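Local coordinates for high affinity transport system protein p37 (Mycoplasma hyorhinis, PDB 3EKI), which serves as the extracytoplasmic, thiamine diphosphate-binding lipoprotein of a high-affinity transport system and probably delivers the vitamin cofactor for uptake, at residues E79-K84 against D94-K99; K160-G165 against A334-N339; K233-K238 against T264-H269; T242-G247 against N286-K291. All coordinates share one frame; numbering follows the deposited sequence.

Contact 1: residues E79-K84 against D94-K99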
loop_
_atom_site.group_PDB
_atom_site.type_symbol
_atom_site.label_atom_id
_atom_site.label_comp_id
_atom_site.label_asym_id
_atom_site.label_seq_id
_atom_site.Cartn_x
_atom_site.Cartn_y
_atom_site.Cartn_z
ATOM N N GLU A 79 14.439 19.775 12.460
ATOM C CA GLU A 79 14.432 18.764 13.500
ATOM C C GLU A 79 15.674 17.887 13.448
ATOM O O GLU A 79 16.240 17.590 14.487
ATOM C CB GLU A 79 13.169 17.901 13.380
ATOM C CG GLU A 79 13.051 16.748 14.358
ATOM C CD GLU A 79 12.960 17.130 15.819
ATOM O OE1 GLU A 79 12.522 18.264 16.084
ATOM O OE2 GLU A 79 13.298 16.342 16.725
ATOM N N PHE A 80 16.059 17.505 12.229
ATOM C CA PHE A 80 17.247 16.672 12.077
ATOM C C PHE A 80 18.436 17.391 12.734
ATOM O O PHE A 80 19.195 16.735 13.433
ATOM C CB PHE A 80 17.566 16.307 10.632
ATOM C CG PHE A 80 18.903 15.614 10.425
ATOM C CD1 PHE A 80 20.096 16.299 10.211
ATOM C CD2 PHE A 80 18.964 14.233 10.467
ATOM C CE1 PHE A 80 21.295 15.662 10.093
ATOM C CE2 PHE A 80 20.154 13.559 10.291
ATOM C CZ PHE A 80 21.299 14.292 10.086
ATOM N N ASN A 81 18.634 18.645 12.332
ATOM C CA ASN A 81 19.909 19.245 12.793
ATOM C C ASN A 81 19.852 19.550 14.273
ATOM O O ASN A 81 20.870 19.553 14.972
ATOM C CB ASN A 81 20.272 20.462 11.940
ATOM C CG ASN A 81 20.825 20.039 10.597
ATOM O OD1 ASN A 81 21.856 19.397 10.447
ATOM N ND2 ASN A 81 20.107 20.364 9.525
ATOM N N LYS A 82 18.640 19.788 14.788
ATOM C CA LYS A 82 18.523 19.922 16.250
ATOM C C LYS A 82 18.965 18.670 16.965
ATOM O O LYS A 82 19.735 18.696 17.917
ATOM C CB LYS A 82 17.079 20.308 16.586
ATOM C CG LYS A 82 16.831 20.512 18.077
ATOM C CD LYS A 82 15.386 20.163 18.431
ATOM C CE LYS A 82 15.264 19.501 19.797
ATOM N NZ LYS A 82 14.649 18.136 19.700
ATOM N N LEU A 83 18.476 17.505 16.518
ATOM C CA LEU A 83 18.877 16.243 17.110
ATOM C C LEU A 83 20.365 15.982 16.984
ATOM O O LEU A 83 21.042 15.545 17.914
ATOM C CB LEU A 83 18.151 15.086 16.406
ATOM C CG LEU A 83 16.661 14.942 16.620
ATOM C CD1 LEU A 83 16.223 13.637 15.956
ATOM C CD2 LEU A 83 16.307 14.939 18.093
ATOM N N LYS A 84 20.841 16.265 15.774
ATOM C CA LYS A 84 22.238 16.085 15.436
ATOM C C LYS A 84 23.133 16.889 16.383
ATOM O O LYS A 84 24.117 16.369 16.907
ATOM C CB LYS A 84 22.513 16.533 14.005
ATOM C CG LYS A 84 23.987 16.483 13.602
ATOM C CD LYS A 84 24.228 17.541 12.553
ATOM C CE LYS A 84 25.670 17.763 12.210
ATOM N NZ LYS A 84 26.313 18.644 13.197
ATOM N N ASP A 94 29.200 18.048 9.637
ATOM C CA ASP A 94 28.538 19.131 8.940
ATOM C C ASP A 94 27.011 19.004 9.126
ATOM O O ASP A 94 26.426 17.918 9.143
ATOM C CB ASP A 94 28.865 19.193 7.459
ATOM C CG ASP A 94 30.299 19.508 7.113
ATOM O OD1 ASP A 94 31.027 20.111 7.928
ATOM O OD2 ASP A 94 30.693 19.140 5.982
ATOM N N ASP A 95 26.398 20.179 9.274
ATOM C CA ASP A 95 24.943 20.237 9.219
ATOM C C ASP A 95 24.467 19.742 7.863
ATOM O O ASP A 95 25.163 19.852 6.860
ATOM C CB ASP A 95 24.453 21.657 9.462
ATOM C CG ASP A 95 24.460 22.076 10.916
ATOM O OD1 ASP A 95 24.744 21.302 11.843
ATOM O OD2 ASP A 95 24.160 23.260 11.191
ATOM N N VAL A 96 23.239 19.210 7.813
ATOM C CA VAL A 96 22.713 18.539 6.642
ATOM C C VAL A 96 21.560 19.305 6.006
ATOM O O VAL A 96 20.670 19.777 6.715
ATOM C CB VAL A 96 22.243 17.128 7.033
ATOM C CG1 VAL A 96 21.731 16.383 5.821
ATOM C CG2 VAL A 96 23.423 16.384 7.661
ATOM N N ASP A 97 21.605 19.397 4.690
ATOM C CA ASP A 97 20.527 19.916 3.858
ATOM C C ASP A 97 19.685 18.766 3.301
ATOM O O ASP A 97 20.221 17.702 2.987
ATOM C CB ASP A 97 21.054 20.699 2.660
ATOM C CG ASP A 97 19.935 21.350 1.869
ATOM O OD1 ASP A 97 18.993 21.837 2.527
ATOM O OD2 ASP A 97 19.985 21.361 0.625
ATOM N N PHE A 98 18.378 18.965 3.174
ATOM C CA PHE A 98 17.510 17.918 2.640
ATOM C C PHE A 98 16.764 18.378 1.386
ATOM O O PHE A 98 16.240 19.494 1.370
ATOM C CB PHE A 98 16.499 17.486 3.697
ATOM C CG PHE A 98 17.167 16.749 4.853
ATOM C CD1 PHE A 98 17.723 17.450 5.909
ATOM C CD2 PHE A 98 17.218 15.347 4.853
ATOM C CE1 PHE A 98 18.333 16.788 6.958
ATOM C CE2 PHE A 98 17.809 14.690 5.898
ATOM C CZ PHE A 98 18.345 15.399 6.964
ATOM N N LYS A 99 16.758 17.483 0.405
ATOM C CA LYS A 99 16.241 17.749 -0.927
ATOM C C LYS A 99 15.378 16.551 -1.349
ATOM O O LYS A 99 15.460 15.536 -0.681
ATOM C CB LYS A 99 17.348 17.990 -1.952
ATOM C CG LYS A 99 18.336 19.082 -1.565
ATOM C CD LYS A 99 19.313 19.295 -2.716
ATOM C CE LYS A 99 20.759 19.189 -2.267
ATOM N NZ LYS A 99 21.670 19.024 -3.441
HETATM O O HOH W 1 27.273 21.778 13.163
#
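Phe98 meets Phe80 edge to face: its CZ sits 3.5 Å above the Phe80 ring at CG, displaced toward the rim, and the planes stand 70° apart in a T-shaped pair. Phe80 CG lies anti to its backbone N (chi1 171°), which sets CG on the side of segment 94-99. Farther round the ring, CE1 comes within 3.3 Å of Val96 CG2, a tight, oblique contact suited to a short branched side chain. Alongside, the amide of Asn81 lies in one plane with its partners and reads the backbone of Val96 twice. Asn81 OD1 takes the N-H of Val96 on a lone pair at 3.0 Å, while Asn81 ND2 gives a nearly straight bond of 2.9 Å to Val96 O. Asparagine suits the place because one short amide satisfies both backbone groups of Val96, just ahead of strand 97-103. The contact closes the crossover of a beta-alpha-beta unit, in which helix 64-85 packs on parallel strands 45-51 and 97-103 of this periplasmic-binding-protein-like fold. Lys84 NZ bonds more firmly to Phe93 O than to exposed Asp95 OD1, its weakly hydrogen-bonded salt-bridge partner 3.4 Å away; Asn85 ND2 also binds OD1.

Contact 2: residues K160-G165 against A334-N339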
loop_
_atom_site.group_PDB
_atom_site.type_symbol
_atom_site.label_atom_id
_atom_site.label_comp_id
_atom_site.label_asym_id
_atom_site.label_seq_id
_atom_site.Cartn_x
_atom_site.Cartn_y
_atom_site.Cartn_z
ATOM N N LYS A 160 -4.877 -11.813 11.537
ATOM C CA LYS A 160 -6.018 -12.521 10.971
ATOM C C LYS A 160 -5.586 -13.066 9.608
ATOM O O LYS A 160 -5.174 -12.274 8.751
ATOM C CB LYS A 160 -7.259 -11.667 10.780
ATOM C CG LYS A 160 -7.704 -10.782 11.918
ATOM C CD LYS A 160 -8.277 -11.558 13.082
ATOM C CE LYS A 160 -8.912 -10.618 14.106
ATOM N NZ LYS A 160 -8.986 -11.265 15.451
ATOM N N PHE A 161 -5.660 -14.378 9.442
ATOM C CA PHE A 161 -5.222 -15.071 8.258
ATOM C C PHE A 161 -6.291 -16.035 7.723
ATOM O O PHE A 161 -7.222 -16.385 8.445
ATOM C CB PHE A 161 -3.961 -15.902 8.522
ATOM C CG PHE A 161 -2.765 -15.104 8.987
ATOM C CD1 PHE A 161 -2.651 -14.760 10.326
ATOM C CD2 PHE A 161 -1.791 -14.728 8.080
ATOM C CE1 PHE A 161 -1.550 -14.040 10.767
ATOM C CE2 PHE A 161 -0.697 -13.996 8.530
ATOM C CZ PHE A 161 -0.598 -13.656 9.856
ATOM N N TYR A 162 -6.090 -16.424 6.475
ATOM C CA TYR A 162 -6.992 -17.369 5.842
ATOM C C TYR A 162 -7.104 -18.645 6.677
ATOM O O TYR A 162 -6.132 -19.212 7.170
ATOM C CB TYR A 162 -6.495 -17.648 4.403
ATOM C CG TYR A 162 -7.454 -18.605 3.714
ATOM C CD1 TYR A 162 -8.604 -18.139 3.084
ATOM C CD2 TYR A 162 -7.242 -19.969 3.692
ATOM C CE1 TYR A 162 -9.475 -19.023 2.453
ATOM C CE2 TYR A 162 -8.090 -20.870 3.095
ATOM C CZ TYR A 162 -9.216 -20.371 2.475
ATOM O OH TYR A 162 -10.032 -21.292 1.893
ATOM N N VAL A 163 -8.329 -19.153 6.758
ATOM C CA VAL A 163 -8.597 -20.406 7.469
ATOM C C VAL A 163 -9.313 -21.356 6.513
ATOM O O VAL A 163 -8.762 -22.402 6.158
ATOM C CB VAL A 163 -9.408 -20.190 8.760
ATOM C CG1 VAL A 163 -9.682 -21.541 9.423
ATOM C CG2 VAL A 163 -8.693 -19.284 9.729
ATOM N N ASP A 164 -10.515 -20.988 6.073
ATOM C CA ASP A 164 -11.243 -21.869 5.164
ATOM C C ASP A 164 -12.185 -21.224 4.176
ATOM O O ASP A 164 -12.911 -21.913 3.447
ATOM C CB ASP A 164 -12.052 -22.873 6.040
ATOM C CG ASP A 164 -12.985 -22.211 7.011
ATOM O OD1 ASP A 164 -13.496 -21.115 6.722
ATOM O OD2 ASP A 164 -13.236 -22.754 8.117
ATOM N N GLY A 165 -12.236 -19.904 4.079
ATOM C CA GLY A 165 -13.099 -19.215 3.153
ATOM C C GLY A 165 -14.579 -19.271 3.418
ATOM O O GLY A 165 -15.328 -18.818 2.550
ATOM N N ALA A 334 -17.338 -6.772 -1.493
ATOM C CA ALA A 334 -16.171 -7.504 -1.063
ATOM C C ALA A 334 -16.507 -8.981 -0.851
ATOM O O ALA A 334 -17.506 -9.299 -0.198
ATOM C CB ALA A 334 -15.631 -6.897 0.223
ATOM N N LEU A 335 -15.650 -9.847 -1.364
ATOM C CA LEU A 335 -15.746 -11.282 -1.119
ATOM C C LEU A 335 -14.898 -11.744 0.046
ATOM O O LEU A 335 -15.337 -12.450 0.963
ATOM C CB LEU A 335 -15.369 -12.016 -2.405
ATOM C CG LEU A 335 -15.270 -13.544 -2.284
ATOM C CD1 LEU A 335 -16.638 -14.149 -2.143
ATOM C CD2 LEU A 335 -14.507 -14.053 -3.501
ATOM N N ILE A 336 -13.620 -11.331 0.059
ATOM C CA ILE A 336 -12.690 -11.726 1.087
ATOM C C ILE A 336 -11.489 -10.772 1.025
ATOM O O ILE A 336 -11.234 -10.241 -0.060
ATOM C CB ILE A 336 -12.230 -13.182 0.929
ATOM C CG1 ILE A 336 -11.505 -13.776 2.131
ATOM C CG2 ILE A 336 -11.413 -13.354 -0.342
ATOM C CD1 ILE A 336 -11.368 -15.279 2.108
ATOM N N VAL A 337 -10.848 -10.551 2.164
ATOM C CA VAL A 337 -9.577 -9.803 2.116
ATOM C C VAL A 337 -8.419 -10.791 2.126
ATOM O O VAL A 337 -8.609 -12.018 2.114
ATOM C CB VAL A 337 -9.436 -8.776 3.238
ATOM C CG1 VAL A 337 -10.607 -7.786 3.092
ATOM C CG2 VAL A 337 -9.381 -9.366 4.622
ATOM N N THR A 338 -7.188 -10.303 2.151
ATOM C CA THR A 338 -6.038 -11.197 2.140
ATOM C C THR A 338 -5.329 -11.207 3.490
ATOM O O THR A 338 -5.732 -10.556 4.439
ATOM C CB THR A 338 -5.011 -10.807 1.066
ATOM O OG1 THR A 338 -4.317 -9.596 1.473
ATOM C CG2 THR A 338 -5.649 -10.514 -0.284
ATOM N N ASN A 339 -4.238 -11.971 3.560
ATOM C CA ASN A 339 -3.316 -11.979 4.677
ATOM C C ASN A 339 -2.570 -10.637 4.661
ATOM O O ASN A 339 -2.529 -9.982 3.627
ATOM C CB ASN A 339 -2.353 -13.149 4.592
ATOM C CG ASN A 339 -3.000 -14.516 4.654
ATOM O OD1 ASN A 339 -4.029 -14.687 5.293
ATOM N ND2 ASN A 339 -2.372 -15.477 3.984
#
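Asn339 OD1 accepts the backbone N-H of Tyr162 at 2.9 Å, with the donor in the plane of the amide carbonyl and the N-H pointing within about 23° of straight. CG lies anti to its own carbonyl carbon (chi1 -62°), on the side from which OD1 meets the loop. The other branch, ND2, is held by Ala401 O near the C-terminus, and the two bonds fix which way round the amide sits. Around OD1 the wall is largely carbon: Phe161 CA approaches to 3.2 Å, and Phe161 CD2 lies 3.6 Å from Asn339 CG, with ring and amide planes 54° apart. Farther along, Ile336 CD1 meets the edge of the Tyr162 ring at CD1, 4.1 Å away, a loose apolar touch by the delta methyl of a beta-branched residue. Tyr162 OH is bound by His269 ND1. Ile336 belongs to strand 331-337, an outermost strand of the five-stranded mixed sheet, where a classic beta bulge sets Leu335 and Ile336 together opposite Ile219 of the adjacent strand. Because a single amide supplies an acceptor to the loop and a donor to the chain's last helix, asparagine suits this buried junction.

Contact 3: residues K233-K238 against T264-H269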
loop_
_atom_site.group_PDB
_atom_site.type_symbol
_atom_site.label_atom_id
_atom_site.label_comp_id
_atom_site.label_asym_id
_atom_site.label_seq_id
_atom_site.Cartn_x
_atom_site.Cartn_y
_atom_site.Cartn_z
ATOM N N LYS A 233 -21.464 -19.368 -5.266
ATOM C CA LYS A 233 -21.589 -20.825 -5.331
ATOM C C LYS A 233 -20.294 -21.465 -5.816
ATOM O O LYS A 233 -19.833 -22.499 -5.330
ATOM C CB LYS A 233 -22.747 -21.244 -6.250
ATOM C CG LYS A 233 -22.973 -22.742 -6.338
ATOM C CD LYS A 233 -24.353 -23.090 -6.886
ATOM C CE LYS A 233 -24.948 -24.315 -6.199
ATOM N NZ LYS A 233 -26.029 -24.924 -7.032
ATOM N N ALA A 234 -19.658 -20.836 -6.793
ATOM C CA ALA A 234 -18.421 -21.416 -7.306
ATOM C C ALA A 234 -17.328 -21.366 -6.248
ATOM O O ALA A 234 -16.519 -22.277 -6.071
ATOM C CB ALA A 234 -18.031 -20.704 -8.582
ATOM N N TRP A 235 -17.283 -20.245 -5.520
ATOM C CA TRP A 235 -16.355 -20.123 -4.404
ATOM C C TRP A 235 -16.601 -21.211 -3.368
ATOM O O TRP A 235 -15.710 -21.924 -2.929
ATOM C CB TRP A 235 -16.511 -18.746 -3.768
ATOM C CG TRP A 235 -15.692 -18.527 -2.548
ATOM C CD1 TRP A 235 -16.082 -18.725 -1.263
ATOM C CD2 TRP A 235 -14.330 -18.062 -2.476
ATOM N NE1 TRP A 235 -15.081 -18.425 -0.378
ATOM C CE2 TRP A 235 -14.000 -18.017 -1.109
ATOM C CE3 TRP A 235 -13.378 -17.688 -3.427
ATOM C CZ2 TRP A 235 -12.737 -17.609 -0.632
ATOM C CZ3 TRP A 235 -12.130 -17.283 -2.946
ATOM C CH2 TRP A 235 -11.838 -17.251 -1.576
ATOM N N ASN A 236 -17.862 -21.361 -2.956
ATOM C CA ASN A 236 -18.215 -22.303 -1.902
ATOM C C ASN A 236 -17.936 -23.744 -2.324
ATOM O O ASN A 236 -17.643 -24.564 -1.446
ATOM C CB ASN A 236 -19.697 -22.152 -1.525
ATOM C CG ASN A 236 -20.057 -20.853 -0.843
ATOM O OD1 ASN A 236 -19.237 -20.135 -0.282
ATOM N ND2 ASN A 236 -21.342 -20.521 -0.881
ATOM N N ASP A 237 -18.064 -24.028 -3.602
ATOM C CA ASP A 237 -17.914 -25.364 -4.158
ATOM C C ASP A 237 -16.480 -25.639 -4.600
ATOM O O ASP A 237 -16.164 -26.725 -5.081
ATOM C CB ASP A 237 -18.832 -25.593 -5.363
ATOM C CG ASP A 237 -20.296 -25.761 -4.977
ATOM O OD1 ASP A 237 -20.616 -25.628 -3.788
ATOM O OD2 ASP A 237 -21.115 -26.030 -5.880
ATOM N N LYS A 238 -15.635 -24.616 -4.462
ATOM C CA LYS A 238 -14.247 -24.643 -4.931
ATOM C C LYS A 238 -14.137 -25.027 -6.398
ATOM O O LYS A 238 -13.263 -25.745 -6.857
ATOM C CB LYS A 238 -13.371 -25.502 -4.018
ATOM C CG LYS A 238 -13.329 -24.977 -2.598
ATOM C CD LYS A 238 -12.447 -25.757 -1.658
ATOM C CE LYS A 238 -12.583 -25.258 -0.221
ATOM N NZ LYS A 238 -11.762 -26.067 0.715
ATOM N N THR A 264 -2.383 -15.910 -3.496
ATOM C CA THR A 264 -2.250 -16.785 -2.346
ATOM C C THR A 264 -3.606 -17.218 -1.781
ATOM O O THR A 264 -3.804 -18.410 -1.508
ATOM C CB THR A 264 -1.460 -16.087 -1.214
ATOM O OG1 THR A 264 -0.123 -15.851 -1.679
ATOM C CG2 THR A 264 -1.322 -16.958 0.017
ATOM N N ILE A 265 -4.533 -16.277 -1.600
ATOM C CA ILE A 265 -5.857 -16.671 -1.096
ATOM C C ILE A 265 -6.572 -17.665 -2.026
ATOM O O ILE A 265 -7.149 -18.651 -1.559
ATOM C CB ILE A 265 -6.718 -15.417 -0.890
ATOM C CG1 ILE A 265 -6.175 -14.470 0.200
ATOM C CG2 ILE A 265 -8.154 -15.773 -0.570
ATOM C CD1 ILE A 265 -5.867 -15.143 1.523
ATOM N N LEU A 266 -6.520 -17.411 -3.323
ATOM C CA LEU A 266 -7.135 -18.266 -4.340
ATOM C C LEU A 266 -6.507 -19.633 -4.379
ATOM O O LEU A 266 -7.215 -20.638 -4.499
ATOM C CB LEU A 266 -7.060 -17.585 -5.714
ATOM C CG LEU A 266 -7.868 -16.300 -5.878
ATOM C CD1 LEU A 266 -7.712 -15.694 -7.260
ATOM C CD2 LEU A 266 -9.348 -16.533 -5.593
ATOM N N LYS A 267 -5.180 -19.683 -4.275
ATOM C CA LYS A 267 -4.504 -20.966 -4.181
ATOM C C LYS A 267 -4.842 -21.721 -2.915
ATOM O O LYS A 267 -5.054 -22.949 -2.957
ATOM C CB LYS A 267 -2.981 -20.746 -4.282
ATOM C CG LYS A 267 -2.185 -22.044 -4.260
ATOM C CD LYS A 267 -1.442 -22.218 -5.583
ATOM C CE LYS A 267 -0.152 -21.416 -5.636
ATOM N NZ LYS A 267 -0.227 -20.235 -6.546
ATOM N N ASN A 268 -4.934 -21.062 -1.762
ATOM C CA ASN A 268 -5.258 -21.694 -0.503
ATOM C C ASN A 268 -6.716 -22.159 -0.470
ATOM O O ASN A 268 -7.037 -23.127 0.223
ATOM C CB ASN A 268 -4.983 -20.754 0.669
ATOM C CG ASN A 268 -3.476 -20.583 0.864
ATOM O OD1 ASN A 268 -2.695 -21.330 0.269
ATOM N ND2 ASN A 268 -3.072 -19.611 1.664
ATOM N N HIS A 269 -7.581 -21.471 -1.208
ATOM C CA HIS A 269 -8.998 -21.813 -1.246
ATOM C C HIS A 269 -9.276 -22.918 -2.260
ATOM O O HIS A 269 -9.807 -23.972 -1.913
ATOM C CB HIS A 269 -9.839 -20.577 -1.573
ATOM C CG HIS A 269 -11.307 -20.772 -1.362
ATOM N ND1 HIS A 269 -11.861 -20.968 -0.114
ATOM C CD2 HIS A 269 -12.339 -20.803 -2.239
ATOM C CE1 HIS A 269 -13.168 -21.110 -0.231
ATOM N NE2 HIS A 269 -13.485 -21.014 -1.510
HETATM O O HOH W 2 -9.527 -23.874 2.048
#
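His269 reaches across to Trp235, its CB 3.9 Å from Trp235 CH2. CG is anti to the backbone N (chi1 -168°), 3.5 Å from CZ2 of Trp235, and the imidazole lies over one face of the indole, the planes 13° apart in a face-to-face stack. ND1 also faces Trp235 CZ2, at 3.5 Å; CD2 of His269 is 3.4 Å from CD2 of the tryptophan, and CE1 is 3.3 Å from Trp235 NE1. At the tip, NE2 lies over the indole's centre and donates to Trp235 O at 2.8 Å, from above that carbonyl's plane. Lys238 N, in the Schellman motif that ends helix 225-236, binds the same oxygen from its other face. Lys238 CG touches the rim of the opposite imidazole face, and CD lies 3.2 Å from His269 O. Helices 225-236 and 256-269 are thereby joined at their C-terminal ends. Gly165 O binds Trp235 NE1, and the tyrosine of loop 160-165 engages ND1; with both nitrogens bonded, the imidazole is stacking surface and bridge, which suits histidine here.

Contact 4: residues T242-G247 against N286-K291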
loop_
_atom_site.group_PDB
_atom_site.type_symbol
_atom_site.label_atom_id
_atom_site.label_comp_id
_atom_site.label_asym_id
_atom_site.label_seq_id
_atom_site.Cartn_x
_atom_site.Cartn_y
_atom_site.Cartn_z
ATOM N N THR A 242 -15.134 -22.413 -13.029
ATOM C CA THR A 242 -16.314 -21.565 -13.110
ATOM C C THR A 242 -16.054 -20.182 -12.521
ATOM O O THR A 242 -16.460 -19.170 -13.119
ATOM C CB THR A 242 -17.503 -22.228 -12.389
ATOM O OG1 THR A 242 -17.794 -23.463 -13.068
ATOM C CG2 THR A 242 -18.713 -21.322 -12.468
ATOM N N PHE A 243 -15.354 -20.203 -11.382
ATOM C CA PHE A 243 -15.025 -18.942 -10.724
ATOM C C PHE A 243 -14.178 -18.036 -11.615
ATOM O O PHE A 243 -14.502 -16.895 -11.961
ATOM C CB PHE A 243 -14.318 -19.230 -9.409
ATOM C CG PHE A 243 -13.994 -17.994 -8.592
ATOM C CD1 PHE A 243 -12.766 -17.380 -8.692
ATOM C CD2 PHE A 243 -14.942 -17.472 -7.724
ATOM C CE1 PHE A 243 -12.514 -16.280 -7.903
ATOM C CE2 PHE A 243 -14.691 -16.365 -6.945
ATOM C CZ PHE A 243 -13.463 -15.747 -7.060
ATOM N N ARG A 244 -13.056 -18.604 -12.043
ATOM C CA ARG A 244 -12.126 -17.910 -12.924
ATOM C C ARG A 244 -12.786 -17.369 -14.194
ATOM O O ARG A 244 -12.489 -16.253 -14.620
ATOM C CB ARG A 244 -10.957 -18.827 -13.294
ATOM C CG ARG A 244 -9.880 -18.155 -14.130
ATOM C CD ARG A 244 -9.665 -18.885 -15.446
ATOM N NE ARG A 244 -9.034 -20.187 -15.251
ATOM C CZ ARG A 244 -9.606 -21.347 -15.554
ATOM N NH1 ARG A 244 -10.830 -21.373 -16.065
ATOM N NH2 ARG A 244 -8.957 -22.485 -15.343
ATOM N N ASN A 245 -13.672 -18.155 -14.803
ATOM C CA ASN A 245 -14.277 -17.748 -16.063
ATOM C C ASN A 245 -15.232 -16.566 -15.916
ATOM O O ASN A 245 -15.627 -15.998 -16.930
ATOM C CB ASN A 245 -15.003 -18.931 -16.697
ATOM C CG ASN A 245 -14.015 -19.947 -17.266
ATOM O OD1 ASN A 245 -12.828 -19.691 -17.415
ATOM N ND2 ASN A 245 -14.496 -21.130 -17.593
ATOM N N PHE A 246 -15.573 -16.160 -14.695
ATOM C CA PHE A 246 -16.340 -14.927 -14.504
ATOM C C PHE A 246 -15.491 -13.706 -14.838
ATOM O O PHE A 246 -16.012 -12.604 -15.020
ATOM C CB PHE A 246 -16.908 -14.831 -13.085
ATOM C CG PHE A 246 -18.167 -15.689 -12.923
ATOM C CD1 PHE A 246 -19.343 -15.248 -13.509
ATOM C CD2 PHE A 246 -18.129 -16.862 -12.207
ATOM C CE1 PHE A 246 -20.498 -16.007 -13.356
ATOM C CE2 PHE A 246 -19.273 -17.618 -12.050
ATOM C CZ PHE A 246 -20.435 -17.180 -12.632
ATOM N N GLY A 247 -14.171 -13.901 -14.932
ATOM C CA GLY A 247 -13.280 -12.854 -15.407
ATOM C C GLY A 247 -12.639 -12.107 -14.256
ATOM O O GLY A 247 -13.339 -11.488 -13.454
ATOM N N ASN A 286 -8.446 -14.862 -21.903
ATOM C CA ASN A 286 -9.606 -13.994 -21.949
ATOM C C ASN A 286 -10.313 -13.928 -20.596
ATOM O O ASN A 286 -11.265 -13.163 -20.438
ATOM C CB ASN A 286 -10.596 -14.448 -23.022
ATOM C CG ASN A 286 -10.112 -13.975 -24.394
ATOM O OD1 ASN A 286 -9.891 -12.785 -24.609
ATOM N ND2 ASN A 286 -9.961 -14.914 -25.318
ATOM N N ALA A 287 -9.849 -14.697 -19.637
ATOM C CA ALA A 287 -10.411 -14.677 -18.287
ATOM C C ALA A 287 -9.708 -13.673 -17.384
ATOM O O ALA A 287 -10.000 -13.559 -16.190
ATOM C CB ALA A 287 -10.338 -16.077 -17.704
ATOM N N TYR A 288 -8.744 -12.937 -17.905
ATOM C CA TYR A 288 -7.939 -12.018 -17.130
ATOM C C TYR A 288 -7.724 -10.705 -17.859
ATOM O O TYR A 288 -7.575 -10.700 -19.082
ATOM C CB TYR A 288 -6.556 -12.621 -16.886
ATOM C CG TYR A 288 -6.523 -13.815 -15.987
ATOM C CD1 TYR A 288 -6.673 -15.110 -16.459
ATOM C CD2 TYR A 288 -6.337 -13.628 -14.612
ATOM C CE1 TYR A 288 -6.640 -16.198 -15.597
ATOM C CE2 TYR A 288 -6.303 -14.703 -13.762
ATOM C CZ TYR A 288 -6.450 -15.979 -14.247
ATOM O OH TYR A 288 -6.408 -17.007 -13.335
ATOM N N LYS A 289 -7.672 -9.618 -17.108
ATOM C CA LYS A 289 -7.377 -8.301 -17.668
ATOM C C LYS A 289 -6.731 -7.424 -16.607
ATOM O O LYS A 289 -7.097 -7.480 -15.428
ATOM C CB LYS A 289 -8.637 -7.638 -18.204
ATOM C CG LYS A 289 -8.378 -6.360 -18.986
ATOM C CD LYS A 289 -9.703 -5.755 -19.439
ATOM C CE LYS A 289 -10.215 -6.536 -20.655
ATOM N NZ LYS A 289 -9.411 -6.136 -21.850
ATOM N N GLN A 290 -5.753 -6.628 -17.029
ATOM C CA GLN A 290 -5.062 -5.752 -16.076
ATOM C C GLN A 290 -5.725 -4.384 -16.052
ATOM O O GLN A 290 -5.575 -3.575 -16.987
ATOM C CB GLN A 290 -3.562 -5.635 -16.398
ATOM C CG GLN A 290 -2.766 -4.884 -15.339
ATOM C CD GLN A 290 -1.416 -4.375 -15.791
ATOM O OE1 GLN A 290 -0.571 -5.163 -16.191
ATOM N NE2 GLN A 290 -1.205 -3.074 -15.747
ATOM N N LYS A 291 -6.470 -4.131 -14.990
ATOM C CA LYS A 291 -7.238 -2.917 -14.795
ATOM C C LYS A 291 -7.486 -2.695 -13.305
ATOM O O LYS A 291 -7.541 -3.662 -12.547
ATOM C CB LYS A 291 -8.608 -2.953 -15.472
ATOM C CG LYS A 291 -8.672 -3.212 -16.952
ATOM C CD LYS A 291 -8.754 -1.956 -17.784
ATOM C CE LYS A 291 -10.086 -1.242 -17.617
ATOM N NZ LYS A 291 -10.042 0.084 -18.315
#
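Arg244 leaves its helix with CG anti to the backbone N (chi1 -176°), and a bend at chi2 (-122°) carries CD to the methyl group of Ala287, 3.7 Å from CB. The contact joins the last turn of helix 240-245 to strand 288-290, an outermost strand of the mixed five-stranded sheet of an alpha/beta domain, beside parallel strand 248-250. Tyr288 crosses the arginine obliquely, its OH 3.7 Å from Arg244 CG, so the aliphatic part of a long side chain packs on phenol and methyl while its charge lies beyond them. That charge is met by Asp280 OD1, which pairs with Arg244 NE and also bonds Tyr288 OH. Arg244 NH1 turns back to Asn245 OD1 at 2.9 Å, above the plane of that amide. Alanine fits here because a single methyl reaches the arginine without crowding the backbones. Gly247, with positive phi (97°) just past the helix, lets the chain turn into strand 248-250, and its CA makes a C-H...O contact of 3.4 Å with Ala287 O.

Contact 1 lies apart from the other three, on the opposite side of the chain's centre, its centre about 44 Å or more from theirs. Partly buried, it combines aromatic packing with a charged pair at its edge, where Asp95 is exposed. Contacts 2, 3 and 4 cluster round the five-stranded mixed sheet; contacts 3 and 4 are buried, contact 2 partly so. Contacts 2 and 3 interlock through two hydrogen bonds, one between side chains and one to a backbone carbonyl. Between contacts 3 and 4, Phe243 packs against Ala234 and Trp235 of the preceding helix and Leu266 of helix 256-269. An amide bonds to backbone in contacts 1 and 2, a stacked imidazole in contact 3; contact 4 relies on carbon surfaces.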